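Local coordinates for hypothetical protein Atu3615 (Agrobacterium tumefaciens str. C58, PDB 1ZNP) that is of unknown function but belongs to the cupin superfamily, built on a beta-barrel fold, and forms a dimer in the crystal, at residues L75-L89 against P99-A111. Numbering follows the deposited sequence.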
loop_
_atom_site.group_PDB
_atom_site.type_symbol
_atom_site.label_atom_id
_atom_site.label_comp_id
_atom_site.label_asym_id
_atom_site.label_seq_id
_atom_site.Cartn_x
_atom_site.Cartn_y
_atom_site.Cartn_z
ATOM N N LEU A 75 -0.213 6.153 -5.354
ATOM C CA LEU A 75 -0.714 5.179 -6.316
ATOM C C LEU A 75 -1.886 4.446 -5.673
ATOM O O LEU A 75 -1.755 3.883 -4.586
ATOM C CB LEU A 75 0.396 4.197 -6.688
ATOM C CG LEU A 75 0.123 3.266 -7.865
ATOM C CD1 LEU A 75 -0.092 4.058 -9.125
ATOM C CD2 LEU A 75 1.302 2.346 -8.054
ATOM N N HIS A 76 -3.031 4.471 -6.346
ATOM C CA HIS A 76 -4.245 3.842 -5.847
ATOM C C HIS A 76 -4.605 2.624 -6.679
ATOM O O HIS A 76 -4.652 2.701 -7.905
ATOM C CB HIS A 76 -5.382 4.857 -5.887
ATOM C CG HIS A 76 -5.024 6.187 -5.290
ATOM N ND1 HIS A 76 -4.862 6.380 -3.932
ATOM C CD2 HIS A 76 -4.776 7.386 -5.871
ATOM C CE1 HIS A 76 -4.531 7.640 -3.706
ATOM N NE2 HIS A 76 -4.473 8.270 -4.863
ATOM N N LEU A 77 -4.851 1.500 -6.009
ATOM C CA LEU A 77 -5.208 0.262 -6.687
ATOM C C LEU A 77 -6.550 -0.269 -6.207
ATOM O O LEU A 77 -6.856 -0.229 -5.015
ATOM C CB LEU A 77 -4.154 -0.824 -6.441
ATOM C CG LEU A 77 -2.680 -0.526 -6.699
ATOM C CD1 LEU A 77 -1.947 -1.861 -6.872
ATOM C CD2 LEU A 77 -2.522 0.346 -7.951
ATOM N N SER A 78 -7.339 -0.780 -7.143
ATOM C CA SER A 78 -8.641 -1.343 -6.832
ATOM C C SER A 78 -8.869 -2.516 -7.763
ATOM O O SER A 78 -9.228 -2.337 -8.929
ATOM C CB SER A 78 -9.732 -0.296 -7.025
ATOM O OG SER A 78 -10.994 -0.849 -6.693
ATOM N N GLN A 79 -8.659 -3.719 -7.244
ATOM C CA GLN A 79 -8.797 -4.927 -8.043
ATOM C C GLN A 79 -10.213 -5.214 -8.485
ATOM O O GLN A 79 -10.465 -5.395 -9.672
ATOM C CB GLN A 79 -8.256 -6.136 -7.281
ATOM C CG GLN A 79 -8.125 -7.395 -8.129
ATOM C CD GLN A 79 -7.205 -7.197 -9.333
ATOM O OE1 GLN A 79 -6.017 -6.929 -9.177
ATOM N NE2 GLN A 79 -7.762 -7.317 -10.541
ATOM N N ASP A 80 -11.141 -5.233 -7.538
ATOM C CA ASP A 80 -12.536 -5.543 -7.841
ATOM C C ASP A 80 -13.416 -4.327 -8.112
ATOM O O ASP A 80 -14.594 -4.473 -8.436
ATOM C CB ASP A 80 -13.141 -6.361 -6.692
ATOM C CG ASP A 80 -13.438 -5.516 -5.454
ATOM O OD1 ASP A 80 -12.909 -4.388 -5.331
ATOM O OD2 ASP A 80 -14.205 -6.001 -4.593
ATOM N N GLY A 81 -12.851 -3.132 -7.968
ATOM C CA GLY A 81 -13.626 -1.929 -8.206
ATOM C C GLY A 81 -14.309 -1.400 -6.956
ATOM O O GLY A 81 -15.078 -0.440 -7.021
ATOM N N ARG A 82 -14.043 -2.026 -5.813
ATOM C CA ARG A 82 -14.638 -1.580 -4.560
ATOM C C ARG A 82 -13.545 -1.411 -3.511
ATOM O O ARG A 82 -13.349 -0.319 -2.990
ATOM C CB ARG A 82 -15.692 -2.583 -4.093
ATOM C CG ARG A 82 -16.553 -2.094 -2.929
ATOM C CD ARG A 82 -17.168 -0.717 -3.209
ATOM N NE ARG A 82 -18.356 -0.444 -2.401
ATOM C CZ ARG A 82 -19.543 -1.023 -2.585
ATOM N NH1 ARG A 82 -19.708 -1.913 -3.560
ATOM N NH2 ARG A 82 -20.571 -0.709 -1.796
ATOM N N GLU A 83 -12.832 -2.487 -3.198
ATOM C CA GLU A 83 -11.740 -2.393 -2.238
ATOM C C GLU A 83 -10.637 -1.573 -2.907
ATOM O O GLU A 83 -10.301 -1.801 -4.069
ATOM C CB GLU A 83 -11.172 -3.774 -1.891
ATOM C CG GLU A 83 -11.900 -4.557 -0.798
ATOM C CD GLU A 83 -13.199 -5.200 -1.270
ATOM O OE1 GLU A 83 -13.862 -5.885 -0.451
ATOM O OE2 GLU A 83 -13.554 -5.024 -2.454
ATOM N N VAL A 84 -10.082 -0.613 -2.180
ATOM C CA VAL A 84 -9.003 0.196 -2.721
ATOM C C VAL A 84 -7.834 0.314 -1.724
ATOM O O VAL A 84 -8.032 0.413 -0.513
ATOM C CB VAL A 84 -9.526 1.607 -3.161
ATOM C CG1 VAL A 84 -10.431 2.188 -2.094
ATOM C CG2 VAL A 84 -8.351 2.547 -3.439
ATOM N N GLN A 85 -6.619 0.264 -2.260
ATOM C CA GLN A 85 -5.389 0.353 -1.479
ATOM C C GLN A 85 -4.568 1.506 -2.044
ATOM O O GLN A 85 -4.635 1.803 -3.242
ATOM C CB GLN A 85 -4.589 -0.944 -1.602
ATOM C CG GLN A 85 -5.379 -2.196 -1.262
ATOM C CD GLN A 85 -5.196 -3.287 -2.302
ATOM O OE1 GLN A 85 -4.116 -3.887 -2.409
ATOM N NE2 GLN A 85 -6.253 -3.542 -3.093
ATOM N N THR A 86 -3.786 2.149 -1.185
ATOM C CA THR A 86 -2.976 3.281 -1.612
ATOM C C THR A 86 -1.542 3.143 -1.141
ATOM O O THR A 86 -1.271 2.986 0.051
ATOM C CB THR A 86 -3.560 4.607 -1.084
ATOM O OG1 THR A 86 -4.869 4.799 -1.637
ATOM C CG2 THR A 86 -2.662 5.788 -1.478
ATOM N N PHE A 87 -0.619 3.202 -2.089
ATOM C CA PHE A 87 0.790 3.075 -1.766
ATOM C C PHE A 87 1.516 4.356 -2.117
ATOM O O PHE A 87 1.224 4.989 -3.125
ATOM C CB PHE A 87 1.397 1.903 -2.547
ATOM C CG PHE A 87 0.655 0.614 -2.363
ATOM C CD1 PHE A 87 0.684 -0.055 -1.137
ATOM C CD2 PHE A 87 -0.109 0.084 -3.400
ATOM C CE1 PHE A 87 -0.039 -1.238 -0.947
ATOM C CE2 PHE A 87 -0.834 -1.096 -3.219
ATOM C CZ PHE A 87 -0.797 -1.757 -1.993
ATOM N N THR A 88 2.445 4.756 -1.265
ATOM C CA THR A 88 3.226 5.940 -1.538
ATOM C C THR A 88 4.458 5.442 -2.283
ATOM O O THR A 88 5.299 4.735 -1.731
ATOM C CB THR A 88 3.623 6.672 -0.239
ATOM O OG1 THR A 88 2.435 7.135 0.417
ATOM C CG2 THR A 88 4.481 7.886 -0.551
ATOM N N LEU A 89 4.522 5.782 -3.561
ATOM C CA LEU A 89 5.621 5.388 -4.424
ATOM C C LEU A 89 6.693 6.451 -4.320
ATOM O O LEU A 89 6.456 7.598 -4.672
ATOM C CB LEU A 89 5.134 5.305 -5.867
ATOM C CG LEU A 89 6.193 4.979 -6.919
ATOM C CD1 LEU A 89 6.674 3.551 -6.736
ATOM C CD2 LEU A 89 5.601 5.186 -8.303
ATOM N N PRO A 99 9.928 2.474 -3.895
ATOM C CA PRO A 99 10.136 2.978 -5.253
ATOM C C PRO A 99 9.661 2.008 -6.325
ATOM O O PRO A 99 9.817 2.254 -7.511
ATOM C CB PRO A 99 11.644 3.212 -5.307
ATOM C CG PRO A 99 12.174 2.061 -4.472
ATOM C CD PRO A 99 11.192 2.004 -3.295
ATOM N N GLN A 100 9.081 0.900 -5.897
ATOM C CA GLN A 100 8.591 -0.097 -6.840
ATOM C C GLN A 100 7.288 -0.644 -6.303
ATOM O O GLN A 100 7.211 -1.010 -5.140
ATOM C CB GLN A 100 9.599 -1.235 -6.984
ATOM C CG GLN A 100 9.315 -2.160 -8.137
ATOM C CD GLN A 100 10.229 -3.359 -8.138
ATOM O OE1 GLN A 100 9.895 -4.412 -7.588
ATOM N NE2 GLN A 100 11.401 -3.205 -8.740
ATOM N N VAL A 101 6.261 -0.663 -7.145
ATOM C CA VAL A 101 4.957 -1.192 -6.748
ATOM C C VAL A 101 4.321 -1.938 -7.926
ATOM O O VAL A 101 4.323 -1.463 -9.073
ATOM C CB VAL A 101 4.018 -0.077 -6.231
ATOM C CG1 VAL A 101 4.118 1.126 -7.117
ATOM C CG2 VAL A 101 2.591 -0.567 -6.201
ATOM N N ILE A 102 3.786 -3.114 -7.611
ATOM C CA ILE A 102 3.190 -4.005 -8.586
ATOM C C ILE A 102 1.687 -3.939 -8.730
ATOM O O ILE A 102 0.964 -4.439 -7.881
ATOM C CB ILE A 102 3.522 -5.472 -8.264
ATOM C CG1 ILE A 102 5.028 -5.688 -8.321
ATOM C CG2 ILE A 102 2.809 -6.392 -9.225
ATOM C CD1 ILE A 102 5.733 -5.104 -7.138
ATOM N N VAL A 103 1.211 -3.353 -9.823
ATOM C CA VAL A 103 -0.215 -3.303 -10.042
ATOM C C VAL A 103 -0.570 -4.604 -10.759
ATOM O O VAL A 103 -0.155 -4.832 -11.897
ATOM C CB VAL A 103 -0.624 -2.108 -10.930
ATOM C CG1 VAL A 103 -2.151 -2.045 -11.039
ATOM C CG2 VAL A 103 -0.060 -0.810 -10.355
ATOM N N PRO A 104 -1.314 -5.492 -10.090
ATOM C CA PRO A 104 -1.687 -6.753 -10.727
ATOM C C PRO A 104 -2.545 -6.514 -11.974
ATOM O O PRO A 104 -3.082 -5.424 -12.167
ATOM C CB PRO A 104 -2.420 -7.501 -9.609
ATOM C CG PRO A 104 -2.991 -6.414 -8.791
ATOM C CD PRO A 104 -1.880 -5.399 -8.735
ATOM N N ALA A 105 -2.657 -7.536 -12.815
ATOM C CA ALA A 105 -3.416 -7.452 -14.058
ATOM C C ALA A 105 -4.912 -7.201 -13.880
ATOM O O ALA A 105 -5.545 -7.719 -12.963
ATOM C CB ALA A 105 -3.196 -8.711 -14.883
ATOM N N ASN A 106 -5.453 -6.394 -14.787
ATOM C CA ASN A 106 -6.857 -6.019 -14.800
ATOM C C ASN A 106 -7.319 -5.312 -13.534
ATOM O O ASN A 106 -8.512 -5.252 -13.260
ATOM C CB ASN A 106 -7.745 -7.238 -15.036
ATOM C CG ASN A 106 -9.148 -6.853 -15.471
ATOM O OD1 ASN A 106 -10.112 -7.564 -15.198
ATOM N ND2 ASN A 106 -9.266 -5.727 -16.159
ATOM N N CYS A 107 -6.381 -4.772 -12.761
ATOM C CA CYS A 107 -6.740 -4.051 -11.545
ATOM C C CYS A 107 -6.815 -2.553 -11.825
ATOM O O CYS A 107 -5.928 -1.993 -12.463
ATOM C CB CYS A 107 -5.696 -4.306 -10.462
ATOM S SG CYS A 107 -5.865 -3.226 -9.026
ATOM N N TRP A 108 -7.868 -1.901 -11.350
ATOM C CA TRP A 108 -8.008 -0.468 -11.560
ATOM C C TRP A 108 -6.855 0.292 -10.900
ATOM O O TRP A 108 -6.403 -0.076 -9.809
ATOM C CB TRP A 108 -9.342 0.034 -10.990
ATOM C CG TRP A 108 -10.553 -0.349 -11.800
ATOM C CD1 TRP A 108 -11.472 -1.314 -11.500
ATOM C CD2 TRP A 108 -10.961 0.217 -13.047
ATOM N NE1 TRP A 108 -12.427 -1.381 -12.482
ATOM C CE2 TRP A 108 -12.137 -0.452 -13.445
ATOM C CE3 TRP A 108 -10.446 1.229 -13.869
ATOM C CZ2 TRP A 108 -12.810 -0.144 -14.632
ATOM C CZ3 TRP A 108 -11.116 1.538 -15.049
ATOM C CH2 TRP A 108 -12.288 0.851 -15.418
ATOM N N GLN A 109 -6.394 1.356 -11.554
ATOM C CA GLN A 109 -5.296 2.151 -11.026
ATOM C C GLN A 109 -5.345 3.631 -11.392
ATOM O O GLN A 109 -5.768 4.001 -12.482
ATOM C CB GLN A 109 -3.964 1.565 -11.495
ATOM C CG GLN A 109 -3.787 1.561 -12.998
ATOM C CD GLN A 109 -2.414 1.079 -13.420
ATOM O OE1 GLN A 109 -1.392 1.620 -12.987
ATOM N NE2 GLN A 109 -2.380 0.060 -14.274
ATOM N N SER A 110 -4.914 4.476 -10.456
ATOM C CA SER A 110 -4.873 5.921 -10.668
ATOM C C SER A 110 -3.764 6.461 -9.783
ATOM O O SER A 110 -3.396 5.833 -8.795
ATOM C CB SER A 110 -6.205 6.581 -10.299
ATOM O OG SER A 110 -6.529 6.370 -8.944
ATOM N N ALA A 111 -3.220 7.617 -10.139
ATOM C CA ALA A 111 -2.143 8.179 -9.358
ATOM C C ALA A 111 -2.074 9.695 -9.465
ATOM O O ALA A 111 -2.721 10.306 -10.307
ATOM C CB ALA A 111 -0.823 7.562 -9.802
#
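The indole of Trp108 meets Ser78 O at its edge, close to the ring plane, and Gly81 CA lies obliquely 4.0 Å from Trp108 CD1; the broad ring spans both and still reaches Trp140, while Gly81, lacking a side chain, accommodates a positive phi. Ser110 O lies obliquely to the His76 imidazole, with Thr86 OG1 in plane at its edge, hydrogen-bonded to His76 ND1, while Glu112 OE1 is hydrogen-bonded to His76 NE2, so both ring nitrogens are used and its rotation is fixed. The Phe87 ring has Leu77 CG at its edge and Val101 CG2 set obliquely 3.9 Å from Phe87 CD2. Strands 75-78 and 108-111 run antiparallel, His76 and Trp108 sharing a face; the hydrogen bond from His76 N to Ser110 O (2.8 Å) is nearly straight (171° at the hydrogen). On the Leu75 and Leu77 face, aliphatic branches meet: Leu77 CD2 reaches Val103 CG2 at 3.6 Å, and Leu75, its CG anti to the backbone N (chi1 -169°), sends CD1 to Ala111 CB at 3.6 Å. Gln79, bent at chi2 (59°), brings NE2 back for a weak hydrogen bond to Ala105 O in the type II turn Pro104-Cys107. Within the cupin barrel, strand 63-68 flanks 97-103, Trp65 touching Leu75 and Val101, while Phe87 meets Phe87 of the second subunit.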